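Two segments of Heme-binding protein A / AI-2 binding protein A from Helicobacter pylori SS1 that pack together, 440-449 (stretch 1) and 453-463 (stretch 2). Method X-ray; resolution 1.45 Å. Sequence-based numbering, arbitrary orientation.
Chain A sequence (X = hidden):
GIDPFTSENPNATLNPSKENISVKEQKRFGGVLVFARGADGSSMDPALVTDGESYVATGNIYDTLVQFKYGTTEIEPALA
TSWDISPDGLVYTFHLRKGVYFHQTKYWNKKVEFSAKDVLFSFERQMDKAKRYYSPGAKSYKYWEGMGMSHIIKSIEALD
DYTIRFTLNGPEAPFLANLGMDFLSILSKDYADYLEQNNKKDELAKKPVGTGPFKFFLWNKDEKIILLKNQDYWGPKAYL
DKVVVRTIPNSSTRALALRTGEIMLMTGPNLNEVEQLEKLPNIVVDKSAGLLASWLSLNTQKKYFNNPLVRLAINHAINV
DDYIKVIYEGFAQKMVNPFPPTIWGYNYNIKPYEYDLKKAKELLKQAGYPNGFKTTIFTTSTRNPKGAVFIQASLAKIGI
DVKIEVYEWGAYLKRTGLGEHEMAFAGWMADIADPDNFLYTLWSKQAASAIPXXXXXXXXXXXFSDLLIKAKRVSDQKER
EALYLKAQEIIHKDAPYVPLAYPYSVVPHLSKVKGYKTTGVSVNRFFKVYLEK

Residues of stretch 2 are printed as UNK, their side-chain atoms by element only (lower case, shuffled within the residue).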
ATOM      1  N   TYR A 440     -11.450  -5.539  -4.653  1.00  3.91           N
ATOM      2  CA  TYR A 440     -12.473  -4.994  -3.773  1.00  4.00           C
ATOM      3  C   TYR A 440     -12.036  -3.685  -3.159  1.00  4.29           C
ATOM      4  O   TYR A 440     -12.774  -2.670  -3.144  1.00  4.87           O
ATOM      5  CB  TYR A 440     -12.890  -6.001  -2.693  1.00  4.40           C
ATOM      6  CG  TYR A 440     -14.230  -5.641  -2.065  1.00  4.87           C
ATOM      7  CD1 TYR A 440     -15.375  -5.959  -2.766  1.00  5.55           C
ATOM      8  CD2 TYR A 440     -14.339  -4.966  -0.874  1.00  5.45           C
ATOM      9  CE1 TYR A 440     -16.629  -5.625  -2.283  1.00  6.69           C
ATOM     10  CE2 TYR A 440     -15.623  -4.650  -0.365  1.00  6.79           C
ATOM     11  CZ  TYR A 440     -16.706  -4.999  -1.123  1.00  6.75           C
ATOM     12  OH  TYR A 440     -18.057  -4.753  -0.725  1.00 11.63           O
ATOM     13  N   THR A 441     -10.799  -3.627  -2.706  1.00  3.72           N
ATOM     14  CA  THR A 441     -10.354  -2.436  -2.012  1.00  4.08           C
ATOM     15  C   THR A 441     -10.279  -1.229  -2.929  1.00  4.00           C
ATOM     16  O   THR A 441     -10.430  -0.102  -2.450  1.00  4.15           O
ATOM     17  CB  THR A 441      -8.982  -2.752  -1.411  1.00  4.43           C
ATOM     18  OG1 THR A 441      -9.132  -3.894  -0.567  1.00  5.57           O
ATOM     19  CG2 THR A 441      -8.408  -1.621  -0.518  1.00  5.03           C
ATOM     20  N   LEU A 442      -9.972  -1.440  -4.217  1.00  3.93           N
ATOM     21  CA  LEU A 442      -9.745  -0.330  -5.162  1.00  4.08           C
ATOM     22  C   LEU A 442     -10.829  -0.120  -6.177  1.00  4.39           C
ATOM     23  O   LEU A 442     -10.903   0.937  -6.804  1.00  5.18           O
ATOM     24  CB  LEU A 442      -8.408  -0.443  -5.922  1.00  4.39           C
ATOM     25  CG  LEU A 442      -7.226  -0.754  -5.013  1.00  5.16           C
ATOM     26  CD1 LEU A 442      -6.000  -1.037  -5.882  1.00  5.87           C
ATOM     27  CD2 LEU A 442      -6.915   0.332  -4.001  1.00  6.41           C
ATOM     28  N   TRP A 443     -11.654  -1.123  -6.433  1.00  3.96           N
ATOM     29  CA  TRP A 443     -12.564  -1.104  -7.573  1.00  4.10           C
ATOM     30  C   TRP A 443     -14.040  -1.392  -7.308  1.00  4.45           C
ATOM     31  O   TRP A 443     -14.859  -1.474  -8.222  1.00  5.03           O
ATOM     32  CB  TRP A 443     -12.058  -2.031  -8.706  1.00  3.97           C
ATOM     33  CG  TRP A 443     -10.640  -1.696  -9.212  1.00  3.80           C
ATOM     34  CD1 TRP A 443      -9.467  -2.271  -8.835  1.00  3.66           C
ATOM     35  CD2 TRP A 443     -10.310  -0.637 -10.121  1.00  3.41           C
ATOM     36  NE1 TRP A 443      -8.405  -1.642  -9.448  1.00  3.38           N
ATOM     37  CE2 TRP A 443      -8.910  -0.615 -10.232  1.00  3.52           C
ATOM     38  CE3 TRP A 443     -11.072   0.288 -10.839  1.00  3.64           C
ATOM     39  CZ2 TRP A 443      -8.275   0.278 -11.075  1.00  3.92           C
ATOM     40  CZ3 TRP A 443     -10.396   1.178 -11.674  1.00  3.89           C
ATOM     41  CH2 TRP A 443      -9.029   1.160 -11.777  1.00  4.04           C
ATOM     42  N   SER A 444     -14.376  -1.608  -6.034  1.00  4.19           N
ATOM     43  CA  SER A 444     -15.758  -1.959  -5.676  1.00  4.42           C
ATOM     44  C   SER A 444     -16.643  -0.727  -5.441  1.00  4.97           C
ATOM     45  O   SER A 444     -16.151   0.378  -5.113  1.00  5.20           O
ATOM     46  CB  SER A 444     -15.831  -2.862  -4.445  1.00  4.36           C
ATOM     47  OG  SER A 444     -15.377  -2.183  -3.314  1.00  4.01           O
ATOM     48  N   LYS A 445     -17.955  -0.960  -5.445  1.00  6.41           N
ATOM     49  CA  LYS A 445     -18.857   0.079  -4.969  1.00  7.12           C
ATOM     50  C   LYS A 445     -18.621   0.465  -3.539  1.00  6.51           C
ATOM     51  O   LYS A 445     -18.682   1.659  -3.221  1.00  8.18           O
ATOM     52  CB  LYS A 445     -20.299  -0.323  -5.189  1.00  8.49           C
ATOM     53  CG  LYS A 445     -20.659  -0.224  -6.649  1.00  9.99           C
ATOM     54  CD  LYS A 445     -22.035  -0.801  -6.946  1.00 13.42           C
ATOM     55  CE  LYS A 445     -23.043   0.107  -6.227  1.00 16.48           C
ATOM     56  NZ  LYS A 445     -24.402   0.088  -6.829  1.00 21.34           N
ATOM     57  N   GLN A 446     -18.362  -0.517  -2.693  1.00  6.67           N
ATOM     58  CA  GLN A 446     -18.062  -0.230  -1.308  1.00  7.48           C
ATOM     59  C   GLN A 446     -16.906   0.750  -1.233  1.00  5.93           C
ATOM     60  O   GLN A 446     -16.958   1.771  -0.547  1.00  7.53           O
ATOM     61  CB  GLN A 446     -17.757  -1.526  -0.551  1.00  7.62           C
ATOM     62  CG  GLN A 446     -17.180  -1.246   0.833  1.00  8.66           C
ATOM     63  CD  GLN A 446     -18.154  -0.522   1.762  1.00 11.24           C
ATOM     64  OE1 GLN A 446     -19.335  -0.881   1.822  1.00 14.84           O
ATOM     65  NE2 GLN A 446     -17.694   0.433   2.530  1.00 11.59           N
ATOM     66  N   ALA A 447     -15.835   0.497  -1.987  1.00  5.48           N
ATOM     67  CA  ALA A 447     -14.645   1.352  -1.915  1.00  5.06           C
ATOM     68  C   ALA A 447     -14.971   2.761  -2.418  1.00  5.13           C
ATOM     69  O   ALA A 447     -14.481   3.742  -1.848  1.00  4.81           O
ATOM     70  CB  ALA A 447     -13.475   0.773  -2.698  1.00  4.93           C
ATOM     71  N   ALA A 448     -15.752   2.863  -3.472  1.00  5.57           N
ATOM     72  CA  ALA A 448     -16.190   4.158  -4.016  1.00  6.92           C
ATOM     73  C   ALA A 448     -17.064   4.948  -3.062  1.00  7.88           C
ATOM     74  O   ALA A 448     -17.109   6.211  -3.168  1.00  8.87           O
ATOM     75  CB  ALA A 448     -16.903   3.986  -5.336  1.00  6.86           C
ATOM     76  N   SER A 449     -17.789   4.275  -2.190  1.00  7.27           N
ATOM     77  CA  SER A 449     -18.708   4.944  -1.255  1.00  8.32           C
ATOM     78  C   SER A 449     -17.953   5.718  -0.159  1.00  9.91           C
ATOM     79  O   SER A 449     -18.538   6.607   0.467  1.00 10.38           O
ATOM     80  CB  SER A 449     -19.697   3.941  -0.671  1.00 10.17           C
ATOM     81  OG  SER A 449     -19.119   3.118   0.327  1.00  9.62           O
ATOM     82  N   UNK A 453     -11.586   8.288  -0.772  1.00  6.06           N
ATOM     83  CA  UNK A 453     -11.665   7.005  -1.439  1.00  5.28           C
ATOM     84  C   UNK A 453     -10.307   6.501  -1.926  1.00  4.96           C
ATOM     85  O   UNK A 453      -9.459   7.305  -2.251  1.00  6.50           O
ATOM     86  o   UNK A 453     -12.905   5.734  -3.063  1.00  5.79           O
ATOM     87  c   UNK A 453     -12.609   7.054  -2.652  1.00  5.55           C
ATOM     88  c   UNK A 453     -12.079   7.908  -3.806  1.00  6.94           C
ATOM     89  N   UNK A 454     -10.210   5.166  -2.043  1.00  4.68           N
ATOM     90  CA  UNK A 454      -9.131   4.527  -2.794  1.00  4.76           C
ATOM     91  C   UNK A 454      -9.555   4.022  -4.161  1.00  5.13           C
ATOM     92  O   UNK A 454      -8.695   3.579  -4.939  1.00  6.88           O
ATOM     93  c   UNK A 454      -8.566   3.334  -2.004  1.00  4.89           C
ATOM     94  c   UNK A 454      -7.193   2.873   0.106  1.00  6.07           C
ATOM     95  c   UNK A 454      -8.197   3.776  -0.583  1.00  5.58           C
ATOM     96  n   UNK A 454      -7.681   1.855   0.755  1.00  6.62           N
ATOM     97  o   UNK A 454      -6.001   3.026  -0.133  1.00  7.49           O
ATOM     98  N   UNK A 455     -10.825   4.231  -4.485  1.00  4.93           N
ATOM     99  CA  UNK A 455     -11.332   3.876  -5.808  1.00  4.83           C
ATOM    100  C   UNK A 455     -11.289   5.180  -6.628  1.00  5.07           C
ATOM    101  O   UNK A 455     -12.269   5.936  -6.783  1.00  5.22           O
ATOM    102  n   UNK A 455     -14.337   1.958  -6.926  1.00  5.09           N
ATOM    103  o   UNK A 455     -12.942   3.276  -8.071  1.00  4.93           O
ATOM    104  c   UNK A 455     -13.343   2.833  -6.993  1.00  5.35           C
ATOM    105  c   UNK A 455     -12.737   3.291  -5.691  1.00  5.39           C
ATOM    106  N   UNK A 456     -10.104   5.430  -7.176  1.00  5.92           N
ATOM    107  CA  UNK A 456      -9.802   6.708  -7.821  1.00  7.12           C
ATOM    108  C   UNK A 456     -10.506   6.880  -9.143  1.00  6.37           C
ATOM    109  O   UNK A 456     -10.591   8.001  -9.627  1.00  8.59           O
ATOM    110  N   UNK A 457     -11.050   5.827  -9.724  1.00  5.41           N
ATOM    111  CA  UNK A 457     -11.872   5.913 -10.935  1.00  5.67           C
ATOM    112  C   UNK A 457     -13.361   6.100 -10.640  1.00  5.63           C
ATOM    113  O   UNK A 457     -14.189   6.224 -11.518  1.00  6.04           O
ATOM    114  o   UNK A 457     -10.401   4.651 -12.389  1.00  5.91           O
ATOM    115  c   UNK A 457     -11.688   4.658 -11.817  1.00  5.60           C
ATOM    116  N   UNK A 458     -13.699   6.019  -9.355  1.00  6.03           N
ATOM    117  CA  UNK A 458     -15.088   5.963  -8.888  1.00  7.06           C
ATOM    118  C   UNK A 458     -15.887   4.924  -9.667  1.00  6.97           C
ATOM    119  O   UNK A 458     -17.004   5.145 -10.146  1.00  7.57           O
ATOM    120  c   UNK A 458     -13.521   9.870  -7.174  1.00 14.39           C
ATOM    121  c   UNK A 458     -15.222   8.350  -7.945  1.00 11.98           C
ATOM    122  c   UNK A 458     -15.824   8.459  -6.702  1.00 17.31           C
ATOM    123  c   UNK A 458     -14.197  10.083  -6.008  1.00 15.37           C
ATOM    124  c   UNK A 458     -15.755   7.362  -8.966  1.00  8.26           C
ATOM    125  c   UNK A 458     -14.049   9.013  -8.129  1.00 14.07           C
ATOM    126  c   UNK A 458     -15.368   9.399  -5.799  1.00 21.73           C
ATOM    127  N   UNK A 459     -15.257   3.763  -9.853  1.00  5.40           N
ATOM    128  CA  UNK A 459     -15.900   2.718 -10.622  1.00  5.32           C
ATOM    129  C   UNK A 459     -17.027   2.077  -9.826  1.00  6.04           C
ATOM    130  O   UNK A 459     -16.760   1.533  -8.756  1.00  5.31           O
ATOM    131  c   UNK A 459     -16.594  -0.421 -13.701  1.00  4.76           C
ATOM    132  c   UNK A 459     -15.335   0.515 -11.846  1.00  4.71           C
ATOM    133  c   UNK A 459     -14.867   1.668 -11.016  1.00  5.38           C
ATOM    134  c   UNK A 459     -16.119   0.665 -12.974  1.00  4.63           C
ATOM    135  c   UNK A 459     -16.197  -1.713 -13.369  1.00  4.52           C
ATOM    136  c   UNK A 459     -15.008  -0.789 -11.480  1.00  4.41           C
ATOM    137  c   UNK A 459     -15.443  -1.856 -12.225  1.00  4.96           C
ATOM    138  o   UNK A 459     -16.557  -2.843 -14.042  1.00  5.66           O
ATOM    139  N   UNK A 460     -18.227   2.135 -10.368  1.00  6.97           N
ATOM    140  CA  UNK A 460     -19.410   1.593  -9.689  1.00  6.96           C
ATOM    141  C   UNK A 460     -20.146   0.640 -10.622  1.00  8.02           C
ATOM    142  O   UNK A 460     -20.895   1.055 -11.493  1.00 11.85           O
ATOM    143  c   UNK A 460     -20.328   2.759  -9.315  1.00  7.75           C
ATOM    144  c   UNK A 460     -21.931   4.354  -7.387  1.00 16.46           C
ATOM    145  c   UNK A 460     -20.610   4.867  -7.916  1.00 11.02           C
ATOM    146  c   UNK A 460     -19.713   3.696  -8.308  1.00  9.31           C
ATOM    147  n   UNK A 460     -22.568   5.621  -6.932  1.00 21.38           N
ATOM    148  N   UNK A 461     -19.879  -0.649 -10.458  1.00  7.23           N
ATOM    149  CA  UNK A 461     -20.533  -1.671 -11.237  1.00  7.34           C
ATOM    150  C   UNK A 461     -21.082  -2.681 -10.237  1.00  7.23           C
ATOM    151  O   UNK A 461     -20.329  -3.337  -9.496  1.00  6.04           O
ATOM    152  o   UNK A 461     -20.135  -3.626 -12.645  1.00  7.20           O
ATOM    153  c   UNK A 461     -19.577  -2.396 -12.179  1.00  7.46           C
ATOM    154  N   UNK A 462     -22.406  -2.875 -10.287  1.00  9.34           N
ATOM    155  CA  UNK A 462     -23.032  -3.917  -9.489  1.00 10.46           C
ATOM    156  C   UNK A 462     -22.630  -5.331  -9.889  1.00  9.16           C
ATOM    157  O   UNK A 462     -22.325  -6.202  -9.056  1.00  8.57           O
ATOM    158  c   UNK A 462     -24.557  -3.878  -9.552  1.00 13.62           C
ATOM    159  o   UNK A 462     -24.607  -2.643  -7.519  1.00 18.95           O
ATOM    160  c   UNK A 462     -25.117  -2.798  -8.661  1.00 18.85           C
ATOM    161  o   UNK A 462     -26.063  -2.191  -9.207  1.00 20.54           O
ATOM    162  N   UNK A 463     -22.557  -5.590 -11.188  1.00  7.67           N
ATOM    163  CA  UNK A 463     -22.205  -6.909 -11.659  1.00  8.95           C
ATOM    164  C   UNK A 463     -20.784  -7.301 -11.200  1.00  7.97           C
ATOM    165  O   UNK A 463     -20.490  -8.424 -10.755  1.00  8.87           O
ATOM    166  c   UNK A 463     -22.374  -6.963 -13.180  1.00 10.44           C
TER
HETATM  167  O   HOH W   1     -10.582   1.140  -0.023  1.00  7.29           O
HETATM  168  O   HOH W   2     -10.093   2.845  -8.999  1.00 12.76           O
HETATM  169  O   HOH W   3      -8.084   2.844  -7.562  1.00 35.87           O
HETATM  170  O   HOH W   4     -17.581  -1.123  -8.754  1.00  6.41           O
HETATM  171  O   HOH W   5     -23.853   1.216  -9.741  1.00 45.63           O
HETATM  172  O   HOH W   6     -12.046   3.536  -0.625  1.00  5.44           O

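Position 453 has three side-chain atoms, one carbon bearing an oxygen and a second carbon. The oxygen lies 2.8 Å from Ala 447 O and donates to it, while accepting from the backbone N of position 455 at 2.9 Å. This is Thr 453, whose hydroxyl can donate and accept at once.

Position 454 carries three carbons, the third bearing an oxygen and a nitrogen. Its CB packs 4.0 Å from Leu 442 CD2, and its nitrogen lies 3.8 Å from Thr 441 CG2. This is Gln 454, whose amide is long enough to reach water 1 (NE2 to water O, 3.1 Å) and donate to it; the water donates to Thr 441 O.

Position 455 has two carbons, the second bearing oxygen and nitrogen. The nitrogen is 3.0 Å from Ser 444 O, and the residue is Asn 455. ND2 donates to Ser 444 O and to the backbone O of position 459 (3.1 Å), while OD1 accepts from the backbone N of 459 (3.0 Å). A short amide thus ties the loop to itself and to stretch 1.

Position 456 has no side-chain atoms and does not touch stretch 1, which asks nothing of it; Gly 456 lies within the type I turn that begins at Asn 455.

Position 457 bears one carbon and one oxygen, the latter 3.5 Å from Trp 443 CZ3. Ser 457 places its OG beside the indole, where it is also hydrogen-bonded elsewhere in the structure.

At 458, one carbon leads to a six-carbon ring. CB points away, yet a ring carbon comes within 4.4 Å of Ala 448 O. This is Phe 458, of which stretch 1 asks little.

Position 459 adds an oxygen to such a ring. Its CB lies 4.0 Å from Trp 443 CE3, at the indole edge, and a ring carbon 3.3 Å from Trp 443 O. Tyr 459 combines this packing with an OH hydrogen-bonded elsewhere in the structure.

Position 460 has four carbons ending in nitrogen, with CB 4.0 Å from Lys 445 CG. The aliphatic portion of Lys 460 suits this packing.

Position 461 has one carbon and one oxygen; CB points away, and the side chain stays 6.0 Å from stretch 1. Ser 461 is an N-cap, its short hydroxyl side chain well suited to accepting from a backbone N just past the stretch.

Position 462 has two carbons, the second bearing two oxygens, one of them 2.8 Å from Lys 445 NZ. It is Asp 462, whose carboxylate forms a salt bridge with that amine.

Position 463 has a single carbon, out of reach of stretch 1, which asks nothing of Ala 463.

The contact buries 725 Å² in all. Asn 455 joins the loop to Ser 444 O, Thr 453 binds Ala 447 O, and the salt bridge secures the exposed end. Water 4 donates to both Trp 443 O and Tyr 459 O, bridging the two backbones.

Stretch 2 453-463: TQNGSFYKSDA
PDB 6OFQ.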